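Local coordinates for nitrite oxidoreductase subunit A (Kuenenia stuttgartiensis, PDB 7B04), which belongs to the molybdopterin oxidoreductase family and binds a molybdenum atom, two MD1 groups and an iron/sulfur cluster, at residues V552-S557 with Q814-L819; K141-D146 with T157-D162; V975-N980 with S999-R1004; G229-I234 with A563-A568. One frame throughout, in Å; residues are numbered along the deposited sequence. Where two conformers were deposited one is given.

Overall arrangement
From the N terminus, contact 2 comes first. It closes a loop of ten residues between helices 138-145 and 153-158. Contact 4 opens next, at 229-234, but 552-557 of contact 1 is passed before 563-568 closes it. Contact 1 then closes at 814-819, so the two long-range contacts cross. Strand 558-561, outermost in a parallel sheet of five, links their segments 552-557 and 563-568. Their nearest atoms are about 12 Å apart. Contact 3 follows in series and pairs strands 974-978 and 1001-1007 across an 18-residue connection. Contact 4 lies nearest the chain's centre, beside MD1. Contacts 1 and 2 lie on opposite sides of that centre.

Contact 1 (V552-S557 with Q814-L819); sequences VGYFGS and QVHESL
Val815 lays its CG2 methyl over one face of the Tyr554 ring, nearer the rim than the centre, 4.3 Å from Tyr554 CE1. The same methyl rests on the backbone of Gly553, 3.6 Å from its CA. Gly553 has no side chain, and its CA is 5.8 Å from that of Val815. The other branch, Val815 CG1, lies anti to its own carbonyl carbon (chi1 -66°) and touches Val552 O at 3.3 Å. His816 adds the second contact. Gly553 O lies in the plane of the imidazole at its edge, 3.4 Å from His816 CE1. The Tyr554 and His816 rings meet obliquely, with planes at 70°. The contact is thus one of packing. The polar end of His816 is used elsewhere: ND1 bonds to Trp812 O, and the ring stacks on Trp812. Beyond Gly553 the chain makes a type II beta turn from Tyr554 to Ser557. Residues 552-557 follow helix 544-548 and lead into edge strand 558-561. Helix 812-816 meets this loop, and Tyr376 of helix 374-378 touches both Tyr554 and Val815 and bonds to Val552 O.

Contact 2 (K141-D146 with T157-D162); sequences KRWADD and TKYMFD
An aromatic cluster of Trp143, Tyr159 and Phe161 packs helix 138-145 against the turn that ends helix 153-158. Trp143 touches both of the others. Its CB lies over the Tyr159 ring, 3.8 Å from the centroid, as a CH-pi contact. Trp143 CG is anti to the backbone N (chi1 178°). The Trp143 side chain crosses that of Tyr159 at about a right angle, with CD1 3.7 Å from Tyr159 CE2, while the two ring planes meet obliquely. Phe161 makes a T-shaped (edge-to-face) pair with Trp143, planes at 80°. Its CZ points at the indole face near the rim, 3.8 Å from Trp143 CE3. Residues 159-161 are brought in by a Schellman motif at the end of helix 153-158. Met160, with positive phi, is its C-prime residue, and its N bonds weakly to Thr157 O. The polar edge of the cluster is the Tyr159 hydroxyl. It donates to Asp146 OD2 at 2.6 Å, on the anti side of the carboxylate and 21° out of its plane. Lys158 NZ donates to the same Tyr159 OH at 3.2 Å, so the oxygen has two partners. Lys158 CG lies over the centre of the ring face opposite Trp143. The charges of Lys158 NZ and Asp146 OD2 are 4.5 Å apart, beyond a salt bridge, but the ammonium may still favour a charged carboxylate. Trp143 NE1 bonds to Pro149 O in the connecting loop, and Arg137 of strand 135-137 bonds to Tyr159 O.

Contact 3 (V975-N980 with S999-R1004); sequences VYVDAN and SRLMLR
Val975 N donates to Leu1003 O at 2.7 Å, the shortest sound polar bond between the two strands. Leu1003 N returns a bond to Val975 O at 3.1 Å, which makes this a hydrogen-bonded antiparallel pair. Next to it, Tyr976 and Met1002 form a non-hydrogen-bonded pair. The strands belong to a curled six-stranded mixed sheet, consistent with the C-terminal barrel domain of the molybdopterin oxidoreductase family. Beside them Arg1000 and Asp978 form a salt bridge. The bond from Arg1000 NE to Asp978 OD2 is 2.8 Å long, with an N-H...O angle of 151°, and meets the syn lone pair of Asp978 OD2. A second bond, from NE to Asp978 OD1, is weak. Arg1000 NH2 also points at OD1, although that distance is modelled too short to rely on. The guanidinium and carboxylate are nearly coplanar. Arg1000 is extended from CG to NE, and its guanidinium lies flat on the Tyr976 ring in a cation-pi stack. The centres are 3.6 Å apart and the planes 7° apart. The opposite ring face is covered by Met1002, whose CG makes a CH-pi contact 4.2 Å from the ring centroid. Met1002 SD lies obliquely beside the ring, 3.6 Å from Tyr976 CZ, as a Met-aromatic contact. On the other face, Val975, Val977, Leu1001 and Leu1003 form an apolar patch. There Val977 CG2 meets Leu1003 CD2 at 3.4 Å, and Leu1001 lies side by side with Val977. Ile957 and Met1018 of neighbouring strands extend this layer. Strand 1102-1109 flanks 974-978, with backbone bonds to Tyr976 and Asp978.

Contact 4 (G229-I234 with A563-A568); sequences GLLGVI and AGNYKA. With MD1 (phosphoric acid 4-(2-amino-4-oxo-3,4,5,6,-tetrahydro-pteridin-6-yl)-2-hydroxy-3,4-dimercapto-but-3-en-yl ester guanylate ester), chain C.
Leu230 pushes its CD2 methyl between two oxygens of the facing loop. The methyl is 3.2 Å from Asn565 OD1 and 3.2 Å from Lys567 O. Its other methyl, CD1, lies 3.6 Å from Lys567 O and reaches toward Ala568 CA. Leu230 CG is anti to the backbone N (chi1 -157°), and the side chain crosses that of Asn565 at about a right angle. Leu231 slides past Asn565 in the opposite direction, with Leu231 CD1 4.0 Å from Asn565 CB. The contact across the two loops is all packing, and several polar groups bond to residues outside the two loops. Asn565 ND2 donates to Asn710 O, and Asn565 N bonds to Asn70 OD1. Leu230 O is bonded by Thr709 OG1 and Leu231 O by Ser68 OG. Lys567 is the centre of an inverse gamma turn, in which Ala568 N bonds to Tyr566 O. The lysine's NZ forms a salt bridge with Asp290. Just before Asn565 the same loop lines the MD1 pocket. Gly564 CA is 3.6 Å from MD1 S13, and Ala563 CA is 3.8 Å from MD1 S12. The Leu231 side chain is about 6 Å from another MD1. Residues 229-234 run from strand 222-226 to helix 238-254, with strand 707-709 and helix 767-774 beside them. Residues 563-568 follow strand 558-561 and lead on toward helix 582-585.

Contact 1 (V552-S557 with Q814-L819)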
# COMPACT_ATOMS: atom_id res chain seq x y z
N VAL B 552 21.20 -22.32 -11.29
CA VAL B 552 19.93 -22.90 -10.85
C VAL B 552 20.23 -23.97 -9.81
O VAL B 552 21.05 -24.86 -10.05
CB VAL B 552 19.12 -23.49 -12.02
CG1 VAL B 552 17.93 -24.28 -11.50
CG2 VAL B 552 18.66 -22.38 -12.95
N GLY B 553 19.57 -23.88 -8.66
CA GLY B 553 19.75 -24.83 -7.58
C GLY B 553 20.73 -24.41 -6.51
O GLY B 553 20.89 -25.15 -5.53
N TYR B 554 21.39 -23.27 -6.66
CA TYR B 554 22.36 -22.77 -5.70
C TYR B 554 21.81 -21.53 -5.01
O TYR B 554 21.10 -20.73 -5.62
CB TYR B 554 23.69 -22.44 -6.37
CG TYR B 554 24.28 -23.58 -7.17
CD1 TYR B 554 24.98 -24.60 -6.56
CD2 TYR B 554 24.13 -23.62 -8.55
CE1 TYR B 554 25.52 -25.64 -7.29
CE2 TYR B 554 24.67 -24.66 -9.30
CZ TYR B 554 25.37 -25.66 -8.66
OH TYR B 554 25.90 -26.69 -9.39
N PHE B 555 22.15 -21.38 -3.73
CA PHE B 555 21.63 -20.28 -2.93
C PHE B 555 21.96 -18.93 -3.58
O PHE B 555 23.10 -18.69 -3.99
CB PHE B 555 22.20 -20.34 -1.51
CG PHE B 555 21.73 -21.53 -0.73
CD1 PHE B 555 20.47 -21.55 -0.16
CD2 PHE B 555 22.56 -22.63 -0.55
CE1 PHE B 555 20.03 -22.64 0.56
CE2 PHE B 555 22.13 -23.73 0.18
CZ PHE B 555 20.86 -23.73 0.73
N GLY B 556 20.95 -18.07 -3.67
CA GLY B 556 21.09 -16.77 -4.29
C GLY B 556 20.93 -16.76 -5.79
O GLY B 556 21.08 -15.69 -6.41
N SER B 557 20.63 -17.90 -6.40
CA SER B 557 20.56 -18.05 -7.85
C SER B 557 19.14 -18.42 -8.25
O SER B 557 18.21 -18.40 -7.44
CB SER B 557 21.59 -19.08 -8.32
OG SER B 557 21.23 -20.38 -7.91
N GLN B 814 18.46 -31.25 -6.57
CA GLN B 814 18.59 -31.79 -7.91
C GLN B 814 19.97 -31.52 -8.50
O GLN B 814 20.46 -32.32 -9.30
CB GLN B 814 17.51 -31.21 -8.83
CG GLN B 814 16.28 -32.09 -9.01
CD GLN B 814 15.20 -31.81 -7.98
OE1 GLN B 814 15.24 -30.80 -7.28
NE2 GLN B 814 14.23 -32.71 -7.89
N VAL B 815 20.59 -30.42 -8.11
CA VAL B 815 21.94 -30.11 -8.57
C VAL B 815 23.00 -30.66 -7.62
O VAL B 815 24.05 -31.13 -8.06
CB VAL B 815 22.10 -28.58 -8.78
CG1 VAL B 815 21.20 -28.11 -9.91
CG2 VAL B 815 21.79 -27.83 -7.49
N HIS B 816 22.74 -30.61 -6.31
CA HIS B 816 23.73 -31.03 -5.33
C HIS B 816 23.77 -32.55 -5.15
O HIS B 816 24.83 -33.09 -4.80
CB HIS B 816 23.47 -30.35 -3.99
CG HIS B 816 23.84 -28.90 -3.97
ND1 HIS B 816 22.97 -27.90 -4.36
CD2 HIS B 816 24.98 -28.27 -3.62
CE1 HIS B 816 23.56 -26.73 -4.25
NE2 HIS B 816 24.78 -26.92 -3.80
N GLU B 817 22.65 -33.24 -5.36
CA GLU B 817 22.60 -34.69 -5.22
C GLU B 817 22.35 -35.40 -6.54
O GLU B 817 22.19 -36.63 -6.54
CB GLU B 817 21.53 -35.08 -4.19
CG GLU B 817 21.87 -34.68 -2.76
CD GLU B 817 20.77 -35.05 -1.78
OE1 GLU B 817 19.69 -35.49 -2.23
OE2 GLU B 817 20.99 -34.90 -0.56
N SER B 818 22.32 -34.67 -7.65
CA SER B 818 22.17 -35.25 -8.99
C SER B 818 20.86 -36.02 -9.13
O SER B 818 20.83 -37.21 -9.45
CB SER B 818 23.38 -36.13 -9.34
OG SER B 818 24.57 -35.35 -9.41
N LEU B 819 19.76 -35.32 -8.86
CA LEU B 819 18.40 -35.81 -9.00
C LEU B 819 17.72 -35.19 -10.21
O LEU B 819 18.03 -34.05 -10.59
CB LEU B 819 17.58 -35.51 -7.74
CG LEU B 819 17.60 -36.58 -6.64
CD1 LEU B 819 19.01 -36.81 -6.12
CD2 LEU B 819 16.67 -36.21 -5.50

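Contact 2 (K141-D146 with T157-D162)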
# COMPACT_ATOMS: atom_id res chain seq x y z
N LYS B 141 -35.24 -14.44 -4.04
CA LYS B 141 -36.20 -14.95 -3.06
C LYS B 141 -37.59 -14.99 -3.67
O LYS B 141 -38.37 -15.91 -3.40
CB LYS B 141 -36.16 -14.08 -1.81
CG LYS B 141 -37.12 -14.49 -0.71
CD LYS B 141 -36.95 -13.56 0.49
CE LYS B 141 -37.70 -14.08 1.70
NZ LYS B 141 -39.17 -14.15 1.46
N ARG B 142 -37.92 -13.98 -4.49
CA ARG B 142 -39.19 -13.99 -5.22
C ARG B 142 -39.27 -15.19 -6.15
O ARG B 142 -40.30 -15.88 -6.20
CB ARG B 142 -39.33 -12.69 -6.02
CG ARG B 142 -40.75 -12.18 -6.16
CD ARG B 142 -40.83 -10.97 -7.08
NE ARG B 142 -39.51 -10.50 -7.51
CZ ARG B 142 -39.19 -9.22 -7.66
NH1 ARG B 142 -40.08 -8.27 -7.41
NH2 ARG B 142 -37.97 -8.88 -8.05
N TRP B 143 -38.19 -15.46 -6.89
CA TRP B 143 -38.16 -16.61 -7.79
C TRP B 143 -38.26 -17.92 -7.01
O TRP B 143 -38.92 -18.86 -7.46
CB TRP B 143 -36.88 -16.55 -8.62
CG TRP B 143 -36.68 -17.70 -9.56
CD1 TRP B 143 -37.51 -18.08 -10.57
CD2 TRP B 143 -35.57 -18.60 -9.59
NE1 TRP B 143 -36.98 -19.17 -11.22
CE2 TRP B 143 -35.79 -19.51 -10.63
CE3 TRP B 143 -34.41 -18.72 -8.82
CZ2 TRP B 143 -34.90 -20.53 -10.94
CZ3 TRP B 143 -33.52 -19.74 -9.12
CH2 TRP B 143 -33.77 -20.63 -10.17
N ALA B 144 -37.60 -18.00 -5.85
CA ALA B 144 -37.69 -19.19 -5.02
C ALA B 144 -39.08 -19.37 -4.42
O ALA B 144 -39.51 -20.50 -4.19
CB ALA B 144 -36.64 -19.14 -3.92
N ASP B 145 -39.79 -18.27 -4.17
CA ASP B 145 -41.11 -18.36 -3.55
C ASP B 145 -42.20 -18.69 -4.55
O ASP B 145 -43.28 -19.15 -4.15
CB ASP B 145 -41.46 -17.06 -2.83
CG ASP B 145 -40.64 -16.85 -1.57
OD1 ASP B 145 -40.23 -17.86 -0.95
OD2 ASP B 145 -40.40 -15.68 -1.20
N ASP B 146 -41.96 -18.45 -5.84
CA ASP B 146 -42.93 -18.77 -6.88
C ASP B 146 -42.77 -20.19 -7.41
O ASP B 146 -43.47 -20.56 -8.36
CB ASP B 146 -42.81 -17.77 -8.03
CG ASP B 146 -43.24 -16.37 -7.64
OD1 ASP B 146 -44.10 -16.25 -6.73
OD2 ASP B 146 -42.74 -15.39 -8.23
N THR B 157 -36.07 -11.16 -16.73
CA THR B 157 -36.28 -9.72 -16.50
C THR B 157 -37.21 -9.54 -15.31
O THR B 157 -36.99 -8.59 -14.57
CB THR B 157 -36.66 -9.03 -17.81
OG1 THR B 157 -38.06 -9.20 -17.92
CG2 THR B 157 -36.02 -9.70 -18.99
N LYS B 158 -38.21 -10.41 -15.16
CA LYS B 158 -39.19 -10.30 -14.06
C LYS B 158 -38.53 -10.48 -12.71
O LYS B 158 -38.82 -9.71 -11.83
CB LYS B 158 -40.21 -11.42 -14.19
CG LYS B 158 -41.06 -11.65 -12.97
CD LYS B 158 -42.36 -12.24 -13.34
CE LYS B 158 -43.14 -12.75 -12.16
NZ LYS B 158 -43.59 -14.13 -12.44
N TYR B 159 -37.71 -11.51 -12.56
CA TYR B 159 -36.96 -11.71 -11.34
C TYR B 159 -35.60 -11.03 -11.37
O TYR B 159 -34.78 -11.24 -10.46
CB TYR B 159 -36.80 -13.21 -11.07
CG TYR B 159 -38.12 -13.94 -10.95
CD1 TYR B 159 -38.93 -13.77 -9.83
CD2 TYR B 159 -38.57 -14.78 -11.95
CE1 TYR B 159 -40.14 -14.43 -9.71
CE2 TYR B 159 -39.78 -15.45 -11.85
CZ TYR B 159 -40.56 -15.27 -10.72
OH TYR B 159 -41.76 -15.93 -10.61
N MET B 160 -35.33 -10.23 -12.40
CA MET B 160 -34.18 -9.32 -12.44
C MET B 160 -32.85 -10.08 -12.40
O MET B 160 -31.96 -9.76 -11.61
CB MET B 160 -34.26 -8.29 -11.31
CG MET B 160 -35.43 -7.34 -11.42
SD MET B 160 -35.48 -6.14 -10.08
CE MET B 160 -37.02 -5.29 -10.42
N PHE B 161 -32.73 -11.08 -13.26
CA PHE B 161 -31.43 -11.72 -13.44
C PHE B 161 -30.57 -10.95 -14.43
O PHE B 161 -29.34 -10.94 -14.30
CB PHE B 161 -31.58 -13.17 -13.90
CG PHE B 161 -32.08 -14.11 -12.84
CD1 PHE B 161 -32.68 -13.64 -11.68
CD2 PHE B 161 -31.94 -15.48 -12.99
CE1 PHE B 161 -33.14 -14.51 -10.71
CE2 PHE B 161 -32.39 -16.35 -12.02
CZ PHE B 161 -32.99 -15.86 -10.88
N ASP B 162 -31.19 -10.30 -15.41
CA ASP B 162 -30.45 -9.47 -16.35
C ASP B 162 -30.04 -8.14 -15.72
O ASP B 162 -28.98 -7.60 -16.05
CB ASP B 162 -31.29 -9.22 -17.61
CG ASP B 162 -32.60 -8.52 -17.31
OD1 ASP B 162 -33.00 -8.46 -16.13
OD2 ASP B 162 -33.23 -8.01 -18.26

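Contact 3 (V975-N980 with S999-R1004)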
# COMPACT_ATOMS: atom_id res chain seq x y z
N VAL B 975 -10.58 11.70 -18.12
CA VAL B 975 -10.34 11.13 -19.44
C VAL B 975 -11.14 9.84 -19.60
O VAL B 975 -11.30 9.06 -18.64
CB VAL B 975 -8.84 10.90 -19.68
CG1 VAL B 975 -8.08 12.23 -19.71
CG2 VAL B 975 -8.25 10.00 -18.60
N TYR B 976 -11.54 9.54 -20.81
CA TYR B 976 -12.23 8.26 -21.03
C TYR B 976 -11.16 7.26 -21.45
O TYR B 976 -10.23 7.67 -22.10
CB TYR B 976 -13.28 8.46 -22.11
CG TYR B 976 -14.55 9.13 -21.68
CD1 TYR B 976 -15.46 8.49 -20.87
CD2 TYR B 976 -14.87 10.40 -22.12
CE1 TYR B 976 -16.64 9.10 -20.49
CE2 TYR B 976 -16.05 11.02 -21.76
CZ TYR B 976 -16.94 10.36 -20.94
OH TYR B 976 -18.10 10.96 -20.58
N VAL B 977 -11.24 6.02 -20.98
CA VAL B 977 -10.30 4.97 -21.43
C VAL B 977 -11.14 4.00 -22.24
O VAL B 977 -11.85 3.22 -21.64
CB VAL B 977 -9.64 4.24 -20.26
CG1 VAL B 977 -8.12 4.32 -20.32
CG2 VAL B 977 -10.15 4.76 -18.93
N ASP B 978 -10.96 4.00 -23.54
CA ASP B 978 -11.82 3.18 -24.42
C ASP B 978 -10.95 2.14 -25.11
O ASP B 978 -9.83 2.44 -25.45
CB ASP B 978 -12.61 4.08 -25.37
CG ASP B 978 -13.73 4.84 -24.69
OD1 ASP B 978 -13.75 6.06 -24.80
OD2 ASP B 978 -14.56 4.21 -24.07
N ALA B 979 -11.48 0.93 -25.25
CA ALA B 979 -10.77 -0.15 -25.91
C ALA B 979 -11.62 -0.59 -27.10
O ALA B 979 -12.65 0.04 -27.40
CB ALA B 979 -10.47 -1.30 -24.95
N ASN B 980 -11.17 -1.69 -27.70
CA ASN B 980 -11.76 -2.14 -28.97
C ASN B 980 -13.26 -2.11 -28.77
O ASN B 980 -13.73 -2.75 -27.88
CB ASN B 980 -11.26 -3.52 -29.37
CG ASN B 980 -11.83 -4.02 -30.68
OD1 ASN B 980 -12.44 -3.26 -31.41
ND2 ASN B 980 -11.65 -5.29 -30.97
N SER B 999 -20.67 1.24 -17.70
CA SER B 999 -19.53 0.44 -18.17
C SER B 999 -18.37 1.31 -18.68
O SER B 999 -17.20 0.92 -18.53
CB SER B 999 -19.99 -0.55 -19.22
OG SER B 999 -21.19 -1.19 -18.82
N ARG B 1000 -18.65 2.44 -19.33
CA ARG B 1000 -17.54 3.23 -19.91
C ARG B 1000 -16.74 3.92 -18.80
O ARG B 1000 -17.31 4.61 -17.95
CB ARG B 1000 -18.08 4.26 -20.88
CG ARG B 1000 -17.06 4.63 -21.93
CD ARG B 1000 -17.39 5.94 -22.63
NE ARG B 1000 -16.27 6.40 -23.45
CZ ARG B 1000 -16.26 7.54 -24.14
NH1 ARG B 1000 -17.32 8.35 -24.12
NH2 ARG B 1000 -15.19 7.87 -24.85
N LEU B 1001 -15.41 3.74 -18.83
CA LEU B 1001 -14.55 4.22 -17.74
C LEU B 1001 -14.12 5.67 -18.00
O LEU B 1001 -13.64 6.01 -19.09
CB LEU B 1001 -13.34 3.30 -17.50
CG LEU B 1001 -12.18 3.81 -16.62
CD1 LEU B 1001 -12.71 4.08 -15.21
CD2 LEU B 1001 -10.99 2.81 -16.53
N MET B 1002 -14.26 6.49 -16.97
CA MET B 1002 -13.90 7.91 -16.95
C MET B 1002 -13.19 8.17 -15.64
O MET B 1002 -13.82 8.18 -14.58
CB MET B 1002 -15.12 8.82 -17.07
CG MET B 1002 -14.74 10.26 -17.28
SD MET B 1002 -16.12 11.37 -17.63
CE MET B 1002 -16.91 11.35 -16.03
N LEU B 1003 -11.86 8.25 -15.69
CA LEU B 1003 -11.04 8.55 -14.53
C LEU B 1003 -10.14 9.74 -14.83
O LEU B 1003 -10.01 10.20 -15.97
CB LEU B 1003 -10.25 7.31 -14.11
CG LEU B 1003 -8.96 6.99 -14.85
CD1 LEU B 1003 -8.33 5.78 -14.19
CD2 LEU B 1003 -9.18 6.74 -16.34
N ARG B 1004 -9.50 10.23 -13.77
CA ARG B 1004 -8.57 11.34 -13.86
C ARG B 1004 -7.22 10.90 -14.42
O ARG B 1004 -6.77 9.77 -14.19
CB ARG B 1004 -8.34 11.98 -12.49
CG ARG B 1004 -9.43 12.93 -12.05
CD ARG B 1004 -9.00 13.65 -10.79
NE ARG B 1004 -10.01 14.53 -10.21
CZ ARG B 1004 -10.15 15.82 -10.50
NH1 ARG B 1004 -9.35 16.39 -11.38
NH2 ARG B 1004 -11.10 16.53 -9.91

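Contact 4 (G229-I234 with A563-A568)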
# COMPACT_ATOMS: atom_id res chain seq x y z
N GLY B 229 -7.43 -20.51 -0.86
CA GLY B 229 -7.67 -21.13 0.42
C GLY B 229 -6.46 -21.24 1.34
O GLY B 229 -6.61 -21.48 2.54
N LEU B 230 -5.24 -21.04 0.83
CA LEU B 230 -4.09 -21.12 1.75
C LEU B 230 -4.15 -20.02 2.80
O LEU B 230 -3.48 -20.12 3.84
CB LEU B 230 -2.78 -21.03 0.99
CG LEU B 230 -1.51 -21.59 1.64
CD1 LEU B 230 -1.66 -23.08 1.95
CD2 LEU B 230 -0.32 -21.35 0.72
N LEU B 231 -4.93 -18.98 2.54
CA LEU B 231 -5.13 -17.91 3.53
C LEU B 231 -5.84 -18.43 4.78
O LEU B 231 -5.50 -18.03 5.91
CB LEU B 231 -5.89 -16.77 2.86
CG LEU B 231 -5.10 -15.83 1.94
CD1 LEU B 231 -4.03 -16.48 1.06
CD2 LEU B 231 -6.12 -15.20 1.04
N GLY B 232 -6.83 -19.29 4.61
CA GLY B 232 -7.26 -20.22 5.64
C GLY B 232 -7.73 -21.51 5.01
O GLY B 232 -8.69 -21.51 4.24
N VAL B 233 -7.08 -22.62 5.36
CA VAL B 233 -7.32 -23.87 4.63
C VAL B 233 -8.65 -24.48 5.03
O VAL B 233 -9.42 -24.94 4.18
CB VAL B 233 -6.16 -24.85 4.85
CG1 VAL B 233 -6.43 -26.16 4.13
CG2 VAL B 233 -4.85 -24.24 4.37
N ILE B 234 -8.95 -24.49 6.33
CA ILE B 234 -10.19 -25.09 6.80
C ILE B 234 -11.38 -24.26 6.36
O ILE B 234 -12.38 -24.79 5.85
CB ILE B 234 -10.14 -25.26 8.33
CG1 ILE B 234 -8.84 -25.95 8.73
CG2 ILE B 234 -11.32 -26.08 8.81
CD1 ILE B 234 -8.70 -27.35 8.18
N ALA B 563 4.08 -14.10 -7.14
CA ALA B 563 2.64 -14.02 -7.30
C ALA B 563 2.01 -13.94 -5.91
O ALA B 563 2.68 -13.62 -4.93
CB ALA B 563 2.14 -15.23 -8.11
N GLY B 564 0.71 -14.23 -5.83
CA GLY B 564 0.06 -14.36 -4.55
C GLY B 564 0.44 -15.66 -3.88
O GLY B 564 1.37 -16.37 -4.29
N ASN B 565 -0.30 -15.99 -2.83
CA ASN B 565 -0.03 -17.19 -2.05
C ASN B 565 -0.81 -18.36 -2.66
O ASN B 565 -2.01 -18.49 -2.46
CB ASN B 565 -0.40 -16.99 -0.58
CG ASN B 565 0.42 -17.88 0.34
OD1 ASN B 565 1.24 -18.67 -0.13
ND2 ASN B 565 0.21 -17.74 1.64
N TYR B 566 -0.09 -19.21 -3.39
CA TYR B 566 -0.69 -20.31 -4.14
C TYR B 566 -0.36 -21.68 -3.58
O TYR B 566 -1.05 -22.65 -3.92
CB TYR B 566 -0.18 -20.29 -5.58
CG TYR B 566 1.29 -20.64 -5.63
CD1 TYR B 566 2.26 -19.67 -5.37
CD2 TYR B 566 1.72 -21.94 -5.89
CE1 TYR B 566 3.60 -19.98 -5.39
CE2 TYR B 566 3.06 -22.26 -5.90
CZ TYR B 566 4.00 -21.28 -5.65
OH TYR B 566 5.33 -21.60 -5.66
N LYS B 567 0.67 -21.80 -2.74
CA LYS B 567 1.32 -23.09 -2.51
C LYS B 567 0.47 -23.94 -1.57
O LYS B 567 0.79 -24.17 -0.40
CB LYS B 567 2.73 -22.89 -1.99
CG LYS B 567 3.56 -24.17 -2.01
CD LYS B 567 5.02 -23.92 -1.64
CE LYS B 567 5.92 -23.93 -2.86
NZ LYS B 567 5.85 -22.66 -3.62
N ALA B 568 -0.64 -24.44 -2.11
CA ALA B 568 -1.38 -25.48 -1.43
C ALA B 568 -0.62 -26.80 -1.42
O ALA B 568 -0.99 -27.71 -0.68
CB ALA B 568 -2.76 -25.68 -2.07
PB MD1 C . 3.67 -7.95 -9.91
O3B MD1 C . 2.75 -7.46 -11.18
O1B MD1 C . 4.70 -6.88 -9.60
O2B MD1 C . 4.37 -9.24 -10.26
O3A MD1 C . 2.69 -8.18 -8.60
C10 MD1 C . 1.77 -9.23 -8.58
C11 MD1 C . 1.63 -9.75 -7.12
O11 MD1 C . 1.80 -8.45 -6.19
C12 MD1 C . 0.50 -10.47 -7.00
S12 MD1 C . -0.01 -11.52 -8.38
C13 MD1 C . -0.43 -10.55 -5.76
S13 MD1 C . -1.87 -11.64 -5.92
C14 MD1 C . -0.29 -9.81 -4.53
N15 MD1 C . -0.54 -8.29 -4.96
C16 MD1 C . -0.13 -7.36 -3.99
C15 MD1 C . -0.90 -6.13 -3.67
O14 MD1 C . -1.92 -5.90 -4.24
N17 MD1 C . -0.39 -5.20 -2.63
C17 MD1 C . 0.93 -5.50 -1.89
N16 MD1 C . 1.42 -4.59 -0.88
N18 MD1 C . 1.72 -6.75 -2.22
C20 MD1 C . 1.24 -7.67 -3.22
N8 MD1 C . 1.94 -8.84 -3.56
C7 MD1 C . 0.94 -10.09 -3.71
PA MD1 C . 2.80 -5.96 -11.86
O1A MD1 C . 1.55 -5.77 -12.67
O2A MD1 C . 2.87 -4.94 -10.76
O5' MD1 C . 4.11 -5.79 -12.86
C5' MD1 C . 5.34 -5.43 -12.30
C4' MD1 C . 6.13 -4.48 -13.27
O4' MD1 C . 6.29 -5.09 -14.70
C1' MD1 C . 5.97 -3.89 -15.63
N9 MD1 C . 5.55 -4.32 -16.99
C4 MD1 C . 6.44 -4.90 -17.79
N3 MD1 C . 7.88 -5.24 -17.62
C2 MD1 C . 8.62 -5.88 -18.70
N2 MD1 C . 10.02 -6.21 -18.53
N1 MD1 C . 7.95 -6.20 -19.94
C6 MD1 C . 6.57 -5.87 -20.10
O6 MD1 C . 6.02 -6.13 -21.12
C5 MD1 C . 5.80 -5.19 -18.96
N7 MD1 C . 4.54 -4.79 -18.85
C8 MD1 C . 4.37 -4.25 -17.63
C2' MD1 C . 5.02 -3.33 -15.01
O2' MD1 C . 4.84 -1.95 -15.46
C3' MD1 C . 5.52 -3.37 -13.42
O3' MD1 C . 6.44 -2.27 -13.17